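Local structure of nucleocapsid protein CP17 (Extra small virus, 6JJA) at residues F90-V95 / A165-W170; G67-T72 / I152-K157; I57-S62 / R77-K82. The protein forms the T=1 icosahedral shell of a single-stranded RNA satellite virus, sixty copies of a calcium-binding jelly-roll subunit assembling into one particle. One frame throughout, in Å; residues are numbered along the deposited sequence.

Overall arrangement
From the N terminus, strand 52-59 opens interaction 3, which closes a short loop when helix 73-80 comes back against 57-62. Within that loop 67-72 opens interaction 2, whose partner 152-157 follows much later, so the two cross. Interaction 1 starts at 90-95, after interaction 3 has closed, and ends at 165-170; it crosses interaction 2 and stands in series with interaction 3. Interactions 1 and 2 each pair strands in one of the two four-stranded sheets of the jelly roll, and interaction 3 sets helix 73-80, which follows strand 68-72 and precedes strand 88-98, against strand 52-59. Contacts such as Val167 with Ile57 and Leu71 with Ile59 join interaction 3 to both others.

Interaction 1: residues F90-V95 / A165-W170; sequences FIIEKV and ALVTYW
Glu93 N donates to Leu166 O at 2.9 Å, almost linearly (176° at the hydrogen). Leu166 N returns a more bent bond to Lys94 O at 3.2 Å. Glu93 and Lys94 thus both face the single residue Leu166, a beta bulge at which the chain turns a corner; the psi of Glu93, -27°, breaks the extended backbone there. Val95 with Ala165 and Ile92 with Val167 are non-hydrogen-bonded antiparallel pairs, whereas Ile91 and Thr168 exchange two backbone bonds.

These strands, 88-98 (strand D) and 162-171 (the last strand of the viral jelly roll), are adjacent in its BIDG sheet.

Side-chain packing occupies both faces. On one, the apolar pairs are Phe90 CB with Tyr169 CB at 4.1 Å and Ile92 CG1 with Val167 CG1 at 4.3 Å; the Phe90 ring leads off to Val73 and Tyr76 of helix 73-80. On the other, Ile91 lies beside Thr168, its CG1 methylene 3.6 Å from the hydroxyl oxygen Thr168 OG1. Ile91 CG2 makes an apolar contact with Trp170 CH2 in the indole plane, 3.8 Å away, while the indole itself also packs on Val34 and Ile115 of two neighbouring subunits.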
loop_
_atom_site.group_PDB
_atom_site.type_symbol
_atom_site.label_atom_id
_atom_site.label_comp_id
_atom_site.label_asym_id
_atom_site.label_seq_id
_atom_site.Cartn_x
_atom_site.Cartn_y
_atom_site.Cartn_z
ATOM N N PHE A 90 -38.734 -55.236 26.409
ATOM C CA PHE A 90 -38.447 -54.546 25.167
ATOM C C PHE A 90 -39.363 -53.351 24.983
ATOM O O PHE A 90 -40.385 -53.206 25.653
ATOM C CB PHE A 90 -38.545 -55.484 23.962
ATOM C CG PHE A 90 -39.901 -56.064 23.730
ATOM C CD1 PHE A 90 -40.326 -57.156 24.434
ATOM C CD2 PHE A 90 -40.734 -55.536 22.783
ATOM C CE1 PHE A 90 -41.546 -57.679 24.215
ATOM C CE2 PHE A 90 -41.952 -56.061 22.567
ATOM C CZ PHE A 90 -42.360 -57.135 23.283
ATOM N N ILE A 91 -38.936 -52.472 24.082
ATOM C CA ILE A 91 -39.735 -51.376 23.562
ATOM C C ILE A 91 -39.609 -51.437 22.048
ATOM O O ILE A 91 -38.751 -52.128 21.506
ATOM C CB ILE A 91 -39.292 -49.994 24.082
ATOM C CG1 ILE A 91 -38.075 -49.494 23.345
ATOM C CG2 ILE A 91 -38.906 -50.059 25.501
ATOM C CD1 ILE A 91 -37.671 -48.176 23.804
ATOM N N ILE A 92 -40.471 -50.696 21.369
ATOM C CA ILE A 92 -40.477 -50.645 19.917
ATOM C C ILE A 92 -40.350 -49.201 19.471
ATOM O O ILE A 92 -41.099 -48.336 19.934
ATOM C CB ILE A 92 -41.743 -51.284 19.330
ATOM C CG1 ILE A 92 -42.021 -52.625 19.984
ATOM C CG2 ILE A 92 -41.581 -51.503 17.881
ATOM C CD1 ILE A 92 -43.275 -53.173 19.579
ATOM N N GLU A 93 -39.412 -48.952 18.570
ATOM C CA GLU A 93 -39.177 -47.636 18.010
ATOM C C GLU A 93 -39.737 -47.488 16.607
ATOM O O GLU A 93 -40.050 -46.376 16.186
ATOM C CB GLU A 93 -37.680 -47.329 17.985
ATOM C CG GLU A 93 -37.037 -47.174 19.334
ATOM C CD GLU A 93 -36.585 -48.474 19.934
ATOM O OE1 GLU A 93 -36.689 -49.510 19.256
ATOM O OE2 GLU A 93 -36.125 -48.460 21.092
ATOM N N LYS A 94 -39.849 -48.586 15.869
ATOM C CA LYS A 94 -40.354 -48.578 14.511
ATOM C C LYS A 94 -40.897 -49.945 14.154
ATOM O O LYS A 94 -40.495 -50.960 14.719
ATOM C CB LYS A 94 -39.301 -48.231 13.484
ATOM C CG LYS A 94 -38.625 -46.937 13.655
ATOM C CD LYS A 94 -37.577 -46.796 12.640
ATOM C CE LYS A 94 -37.033 -45.420 12.604
ATOM N NZ LYS A 94 -36.021 -45.253 11.551
ATOM N N VAL A 95 -41.799 -49.952 13.183
ATOM C CA VAL A 95 -42.327 -51.161 12.582
ATOM C C VAL A 95 -42.535 -50.877 11.111
ATOM O O VAL A 95 -43.275 -49.958 10.754
ATOM C CB VAL A 95 -43.637 -51.622 13.224
ATOM C CG1 VAL A 95 -44.010 -52.966 12.713
ATOM C CG2 VAL A 95 -43.497 -51.674 14.687
ATOM N N ALA A 165 -38.714 -54.640 12.636
ATOM C CA ALA A 165 -39.007 -53.858 13.820
ATOM C C ALA A 165 -37.723 -53.524 14.542
ATOM O O ALA A 165 -36.888 -54.400 14.773
ATOM C CB ALA A 165 -39.948 -54.606 14.743
ATOM N N LEU A 166 -37.572 -52.257 14.899
ATOM C CA LEU A 166 -36.448 -51.789 15.691
ATOM C C LEU A 166 -36.870 -51.810 17.147
ATOM O O LEU A 166 -37.752 -51.061 17.562
ATOM C CB LEU A 166 -36.034 -50.403 15.240
ATOM C CG LEU A 166 -34.847 -49.715 15.863
ATOM C CD1 LEU A 166 -33.584 -50.336 15.438
ATOM C CD2 LEU A 166 -34.891 -48.317 15.426
ATOM N N VAL A 167 -36.245 -52.682 17.920
ATOM C CA VAL A 167 -36.577 -52.877 19.314
ATOM C C VAL A 167 -35.364 -52.535 20.158
ATOM O O VAL A 167 -34.226 -52.567 19.685
ATOM C CB VAL A 167 -37.044 -54.318 19.570
ATOM C CG1 VAL A 167 -38.352 -54.555 18.894
ATOM C CG2 VAL A 167 -36.009 -55.276 19.094
ATOM N N THR A 168 -35.616 -52.203 21.410
ATOM C CA THR A 168 -34.586 -52.036 22.420
ATOM C C THR A 168 -34.904 -53.057 23.495
ATOM O O THR A 168 -35.748 -52.817 24.358
ATOM C CB THR A 168 -34.569 -50.618 22.975
ATOM O OG1 THR A 168 -34.820 -49.682 21.923
ATOM C CG2 THR A 168 -33.246 -50.290 23.597
ATOM N N TYR A 169 -34.238 -54.198 23.438
ATOM C CA TYR A 169 -34.492 -55.288 24.355
ATOM C C TYR A 169 -33.415 -55.330 25.424
ATOM O O TYR A 169 -32.315 -54.801 25.255
ATOM C CB TYR A 169 -34.582 -56.631 23.621
ATOM C CG TYR A 169 -33.318 -57.105 22.965
ATOM C CD1 TYR A 169 -32.898 -56.569 21.767
ATOM C CD2 TYR A 169 -32.560 -58.105 23.529
ATOM C CE1 TYR A 169 -31.761 -56.994 21.171
ATOM C CE2 TYR A 169 -31.419 -58.536 22.936
ATOM C CZ TYR A 169 -31.018 -57.983 21.759
ATOM O OH TYR A 169 -29.863 -58.431 21.170
ATOM N N TRP A 170 -33.761 -55.957 26.540
ATOM C CA TRP A 170 -32.843 -56.117 27.646
ATOM C C TRP A 170 -33.370 -57.229 28.536
ATOM O O TRP A 170 -34.557 -57.553 28.519
ATOM C CB TRP A 170 -32.646 -54.815 28.429
ATOM C CG TRP A 170 -33.831 -54.309 29.160
ATOM C CD1 TRP A 170 -34.174 -54.586 30.437
ATOM C CD2 TRP A 170 -34.826 -53.411 28.669
ATOM N NE1 TRP A 170 -35.323 -53.942 30.771
ATOM C CE2 TRP A 170 -35.741 -53.206 29.699
ATOM C CE3 TRP A 170 -35.034 -52.771 27.455
ATOM C CZ2 TRP A 170 -36.844 -52.399 29.552
ATOM C CZ3 TRP A 170 -36.112 -51.981 27.316
ATOM C CH2 TRP A 170 -37.012 -51.794 28.352
#

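Interaction 2: residues G67-T72 / I152-K157; sequences GIYTLT and ITTTAK
Leu71 lays its CD2 against Ile152 CD1 at 3.5 Å, the two side chains crossing obliquely. On the same face Tyr69 CB and Ile152 CB stand 4.3 Å apart, as expected of directly paired residues. The Tyr69 ring runs on toward Thr154 and presents its edge: Thr154 OG1 lies in the ring plane, 3.3 Å from Tyr69 CE2. Thr154 OG1 is set between the backbone N and the carbonyl carbon (chi1 76°), which directs it to that edge. The other face of the strand pair carries Ile68 and Thr153 side by side, with Ile68 CG2 4.0 Å from Thr153 OG1.

Three backbone hydrogen bonds fix the register. Tyr69 N to Ile152 O, at 2.7 Å, is close to straight (169°), and Ile152 N answers to Tyr69 O at 2.9 Å. Beyond the Ile68-Thr153 pair, Thr154 N donates to Gly67 O at 2.7 Å. Gly67, with a positive phi of 83°, brings its CA close to Thr154 O in a C-H...O contact.

Ile152 also packs on Val106 and Leu108 of strand 104-110, and Tyr69 and Leu71 both touch Leu61. Two neighbouring antiparallel strands, an outer one (68-72) and an inner one (148-154), correspond to strands C and H in the CHEF sheet of a viral jelly roll.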
loop_
_atom_site.group_PDB
_atom_site.type_symbol
_atom_site.label_atom_id
_atom_site.label_comp_id
_atom_site.label_asym_id
_atom_site.label_seq_id
_atom_site.Cartn_x
_atom_site.Cartn_y
_atom_site.Cartn_z
ATOM N N GLY A 67 -56.072 -63.293 5.655
ATOM C CA GLY A 67 -55.320 -62.175 5.144
ATOM C C GLY A 67 -54.887 -61.171 6.186
ATOM O O GLY A 67 -54.304 -60.143 5.826
ATOM N N ILE A 68 -55.141 -61.436 7.461
ATOM C CA ILE A 68 -54.859 -60.503 8.542
ATOM C C ILE A 68 -53.837 -61.142 9.465
ATOM O O ILE A 68 -54.060 -62.240 9.985
ATOM C CB ILE A 68 -56.128 -60.122 9.310
ATOM C CG1 ILE A 68 -57.160 -59.523 8.367
ATOM C CG2 ILE A 68 -55.806 -59.130 10.385
ATOM C CD1 ILE A 68 -58.546 -59.630 8.879
ATOM N N TYR A 69 -52.728 -60.444 9.680
ATOM C CA TYR A 69 -51.602 -60.951 10.446
ATOM C C TYR A 69 -51.430 -60.068 11.668
ATOM O O TYR A 69 -51.015 -58.912 11.556
ATOM C CB TYR A 69 -50.336 -60.989 9.597
ATOM C CG TYR A 69 -50.525 -61.736 8.302
ATOM C CD1 TYR A 69 -50.377 -63.107 8.239
ATOM C CD2 TYR A 69 -50.867 -61.068 7.145
ATOM C CE1 TYR A 69 -50.559 -63.784 7.065
ATOM C CE2 TYR A 69 -51.051 -61.740 5.967
ATOM C CZ TYR A 69 -50.896 -63.100 5.933
ATOM O OH TYR A 69 -51.080 -63.770 4.749
ATOM N N THR A 70 -51.749 -60.621 12.827
ATOM C CA THR A 70 -51.761 -59.875 14.074
ATOM C C THR A 70 -50.412 -60.003 14.769
ATOM O O THR A 70 -49.912 -61.117 14.964
ATOM C CB THR A 70 -52.877 -60.387 14.970
ATOM O OG1 THR A 70 -54.136 -60.220 14.314
ATOM C CG2 THR A 70 -52.893 -59.643 16.238
ATOM N N LEU A 71 -49.828 -58.868 15.139
ATOM C CA LEU A 71 -48.566 -58.826 15.867
ATOM C C LEU A 71 -48.875 -58.572 17.333
ATOM O O LEU A 71 -49.207 -57.454 17.721
ATOM C CB LEU A 71 -47.641 -57.746 15.325
ATOM C CG LEU A 71 -46.678 -58.073 14.187
ATOM C CD1 LEU A 71 -45.767 -59.214 14.553
ATOM C CD2 LEU A 71 -47.426 -58.389 12.944
ATOM N N THR A 72 -48.757 -59.612 18.142
ATOM C CA THR A 72 -48.932 -59.492 19.573
ATOM C C THR A 72 -47.594 -59.202 20.237
ATOM O O THR A 72 -46.550 -59.131 19.594
ATOM C CB THR A 72 -49.560 -60.759 20.133
ATOM O OG1 THR A 72 -48.819 -61.900 19.697
ATOM C CG2 THR A 72 -50.976 -60.886 19.675
ATOM N N ILE A 152 -51.434 -56.241 10.616
ATOM C CA ILE A 152 -51.145 -56.164 9.194
ATOM C C ILE A 152 -52.287 -56.832 8.455
ATOM O O ILE A 152 -52.762 -57.897 8.864
ATOM C CB ILE A 152 -49.808 -56.828 8.845
ATOM C CG1 ILE A 152 -48.681 -56.251 9.680
ATOM C CG2 ILE A 152 -49.498 -56.597 7.426
ATOM C CD1 ILE A 152 -47.459 -57.075 9.652
ATOM N N THR A 153 -52.731 -56.206 7.377
ATOM C CA THR A 153 -53.867 -56.682 6.612
ATOM C C THR A 153 -53.472 -56.728 5.144
ATOM O O THR A 153 -53.234 -55.687 4.526
ATOM C CB THR A 153 -55.081 -55.791 6.832
ATOM O OG1 THR A 153 -55.420 -55.782 8.225
ATOM C CG2 THR A 153 -56.258 -56.284 6.034
ATOM N N THR A 154 -53.382 -57.933 4.603
ATOM C CA THR A 154 -53.190 -58.143 3.183
ATOM C C THR A 154 -54.411 -58.850 2.618
ATOM O O THR A 154 -55.136 -59.550 3.329
ATOM C CB THR A 154 -51.928 -58.968 2.900
ATOM O OG1 THR A 154 -52.164 -60.346 3.207
ATOM C CG2 THR A 154 -50.774 -58.484 3.727
ATOM N N THR A 155 -54.638 -58.653 1.328
ATOM C CA THR A 155 -55.727 -59.343 0.660
ATOM C C THR A 155 -55.565 -60.846 0.833
ATOM O O THR A 155 -54.456 -61.381 0.812
ATOM C CB THR A 155 -55.756 -58.983 -0.821
ATOM O OG1 THR A 155 -56.198 -57.628 -0.978
ATOM C CG2 THR A 155 -56.688 -59.902 -1.571
ATOM N N ALA A 156 -56.685 -61.531 1.029
ATOM C CA ALA A 156 -56.642 -62.973 1.194
ATOM C C ALA A 156 -56.069 -63.627 -0.053
ATOM O O ALA A 156 -56.108 -63.061 -1.147
ATOM C CB ALA A 156 -58.036 -63.513 1.481
ATOM N N LYS A 157 -55.517 -64.826 0.121
ATOM C CA LYS A 157 -54.871 -65.549 -0.969
ATOM C C LYS A 157 -53.649 -64.781 -1.462
ATOM O O LYS A 157 -53.421 -64.629 -2.664
ATOM C CB LYS A 157 -55.849 -65.811 -2.116
ATOM C CG LYS A 157 -57.081 -66.606 -1.732
ATOM C CD LYS A 157 -56.754 -68.058 -1.445
ATOM C CE LYS A 157 -56.553 -68.321 0.042
ATOM N NZ LYS A 157 -56.396 -69.766 0.320
#

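Interaction 3: residues I57-S62 / R77-K82; sequences IDIDLS and RNRITK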
loop_
_atom_site.group_PDB
_atom_site.type_symbol
_atom_site.label_atom_id
_atom_site.label_comp_id
_atom_site.label_asym_id
_atom_site.label_seq_id
_atom_site.Cartn_x
_atom_site.Cartn_y
_atom_site.Cartn_z
ATOM N N ILE A 57 -35.207 -56.655 13.925
ATOM C CA ILE A 57 -35.532 -58.065 13.999
ATOM C C ILE A 57 -36.467 -58.405 12.845
ATOM O O ILE A 57 -37.006 -57.531 12.172
ATOM C CB ILE A 57 -36.152 -58.451 15.350
ATOM C CG1 ILE A 57 -37.472 -57.736 15.573
ATOM C CG2 ILE A 57 -35.233 -58.078 16.441
ATOM C CD1 ILE A 57 -38.273 -58.301 16.672
ATOM N N ASP A 58 -36.645 -59.703 12.626
ATOM C CA ASP A 58 -37.536 -60.223 11.605
ATOM C C ASP A 58 -38.506 -61.191 12.256
ATOM O O ASP A 58 -38.105 -62.009 13.087
ATOM C CB ASP A 58 -36.757 -60.919 10.494
ATOM C CG ASP A 58 -36.173 -62.246 10.927
ATOM O OD1 ASP A 58 -35.643 -62.322 12.054
ATOM O OD2 ASP A 58 -36.238 -63.213 10.142
ATOM N N ILE A 59 -39.773 -61.101 11.878
ATOM C CA ILE A 59 -40.839 -61.870 12.500
ATOM C C ILE A 59 -41.435 -62.821 11.471
ATOM O O ILE A 59 -41.613 -62.456 10.303
ATOM C CB ILE A 59 -41.893 -60.921 13.095
ATOM C CG1 ILE A 59 -41.200 -59.930 14.028
ATOM C CG2 ILE A 59 -42.919 -61.682 13.872
ATOM C CD1 ILE A 59 -41.981 -58.738 14.363
ATOM N N ASP A 60 -41.749 -64.042 11.914
ATOM C CA ASP A 60 -42.031 -65.140 10.996
ATOM C C ASP A 60 -43.353 -64.949 10.266
ATOM O O ASP A 60 -43.410 -65.043 9.036
ATOM C CB ASP A 60 -42.038 -66.476 11.749
ATOM C CG ASP A 60 -43.026 -66.496 12.900
ATOM O OD1 ASP A 60 -43.827 -65.546 13.015
ATOM O OD2 ASP A 60 -43.003 -67.461 13.689
ATOM N N LEU A 61 -44.430 -64.696 11.006
ATOM C CA LEU A 61 -45.750 -64.483 10.425
ATOM C C LEU A 61 -46.231 -65.721 9.663
ATOM O O LEU A 61 -46.274 -65.762 8.438
ATOM C CB LEU A 61 -45.741 -63.254 9.510
ATOM C CG LEU A 61 -45.852 -61.884 10.162
ATOM C CD1 LEU A 61 -46.140 -60.889 9.099
ATOM C CD2 LEU A 61 -46.912 -61.850 11.219
ATOM N N SER A 62 -46.567 -66.751 10.432
ATOM C CA SER A 62 -47.178 -67.935 9.843
ATOM C C SER A 62 -48.386 -67.541 8.999
ATOM O O SER A 62 -49.144 -66.636 9.347
ATOM C CB SER A 62 -47.595 -68.919 10.937
ATOM O OG SER A 62 -46.472 -69.409 11.646
ATOM N N ARG A 77 -41.735 -60.885 21.539
ATOM C CA ARG A 77 -40.986 -61.487 22.631
ATOM C C ARG A 77 -40.338 -62.798 22.212
ATOM O O ARG A 77 -39.151 -63.018 22.472
ATOM C CB ARG A 77 -41.905 -61.707 23.819
ATOM C CG ARG A 77 -41.216 -61.628 25.144
ATOM C CD ARG A 77 -42.174 -61.824 26.266
ATOM N NE ARG A 77 -42.933 -60.622 26.556
ATOM C CZ ARG A 77 -44.246 -60.577 26.717
ATOM N NH1 ARG A 77 -44.990 -61.663 26.628
ATOM N NH2 ARG A 77 -44.820 -59.426 26.978
ATOM N N ASN A 78 -41.100 -63.686 21.579
ATOM C CA ASN A 78 -40.554 -64.956 21.129
ATOM C C ASN A 78 -39.485 -64.762 20.068
ATOM O O ASN A 78 -38.547 -65.559 19.987
ATOM C CB ASN A 78 -41.673 -65.840 20.600
ATOM C CG ASN A 78 -42.518 -66.427 21.703
ATOM O OD1 ASN A 78 -43.530 -65.855 22.099
ATOM N ND2 ASN A 78 -42.103 -67.580 22.210
ATOM N N ARG A 79 -39.608 -63.722 19.247
ATOM C CA ARG A 79 -38.571 -63.449 18.261
ATOM C C ARG A 79 -37.351 -62.795 18.899
ATOM O O ARG A 79 -36.260 -62.820 18.324
ATOM C CB ARG A 79 -39.129 -62.573 17.148
ATOM C CG ARG A 79 -38.115 -62.056 16.162
ATOM C CD ARG A 79 -37.332 -63.145 15.476
ATOM N NE ARG A 79 -36.317 -62.585 14.599
ATOM C CZ ARG A 79 -35.140 -62.133 15.009
ATOM N NH1 ARG A 79 -34.821 -62.176 16.292
ATOM N NH2 ARG A 79 -34.281 -61.637 14.135
ATOM N N ILE A 80 -37.525 -62.195 20.072
ATOM C CA ILE A 80 -36.416 -61.576 20.780
ATOM C C ILE A 80 -35.707 -62.562 21.690
ATOM O O ILE A 80 -34.561 -62.323 22.085
ATOM C CB ILE A 80 -36.934 -60.360 21.554
ATOM C CG1 ILE A 80 -37.131 -59.201 20.599
ATOM C CG2 ILE A 80 -35.980 -59.957 22.607
ATOM C CD1 ILE A 80 -38.053 -58.200 21.082
ATOM N N THR A 81 -36.357 -63.668 22.033
ATOM C CA THR A 81 -35.687 -64.728 22.757
ATOM C C THR A 81 -34.642 -65.423 21.903
ATOM O O THR A 81 -33.745 -66.078 22.443
ATOM C CB THR A 81 -36.702 -65.746 23.244
ATOM O OG1 THR A 81 -37.381 -66.308 22.122
ATOM C CG2 THR A 81 -37.690 -65.084 24.129
ATOM N N LYS A 82 -34.751 -65.304 20.588
ATOM C CA LYS A 82 -33.804 -65.887 19.662
ATOM C C LYS A 82 -32.573 -65.025 19.477
ATOM O O LYS A 82 -31.638 -65.436 18.782
ATOM C CB LYS A 82 -34.479 -66.115 18.319
ATOM C CG LYS A 82 -35.584 -67.121 18.373
ATOM C CD LYS A 82 -36.413 -67.072 17.123
ATOM C CE LYS A 82 -37.480 -68.138 17.139
ATOM N NZ LYS A 82 -36.883 -69.498 17.136
#
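Arg79 grips Asp58 side-on, with NE and NH2 both directed at the same carboxylate oxygen. The salt bridge ties helix 73-80, which lies in the connection between strands C and D of the jelly roll, to the B strand, 52-59, at an outer position of the BIDG sheet. Arg79 NH2 reaches Asp58 OD1 at 2.6 Å, nearly along the C-O axis. Arg79 NE meets that oxygen from above the carboxylate plane. OD1 itself is close to the guanidinium plane, while the two planes are almost perpendicular, 81° apart. OD1 therefore accepts from both nitrogens.

Ile57 covers one face of the guanidinium: its CB sits 3.8 Å above the plane of the Arg79 group, over the centre. The side chains of Ile57 and Arg79 slide past each other in opposite directions, bringing Ile57 CD1 to 3.8 Å from Arg79 CG. That CG is anti to the backbone N (chi1 172°), and a bend at chi2 (57°) turns CD out of an extended course.

Further out, Ile57 is held by backbone pairing with Ala165 and packs on Val167, while Ile80 is lodged against Pro88, Phe90 and Tyr169. Two other copies of the protein border the ion pair, with Val47 of one packing on Arg79 and Val118 of another on Asp58. Within the helical segment, Thr81 N donates to Arg77 O at 2.9 Å. Ile57 CD1 also touches Ile80 CG1, at 4.2 Å.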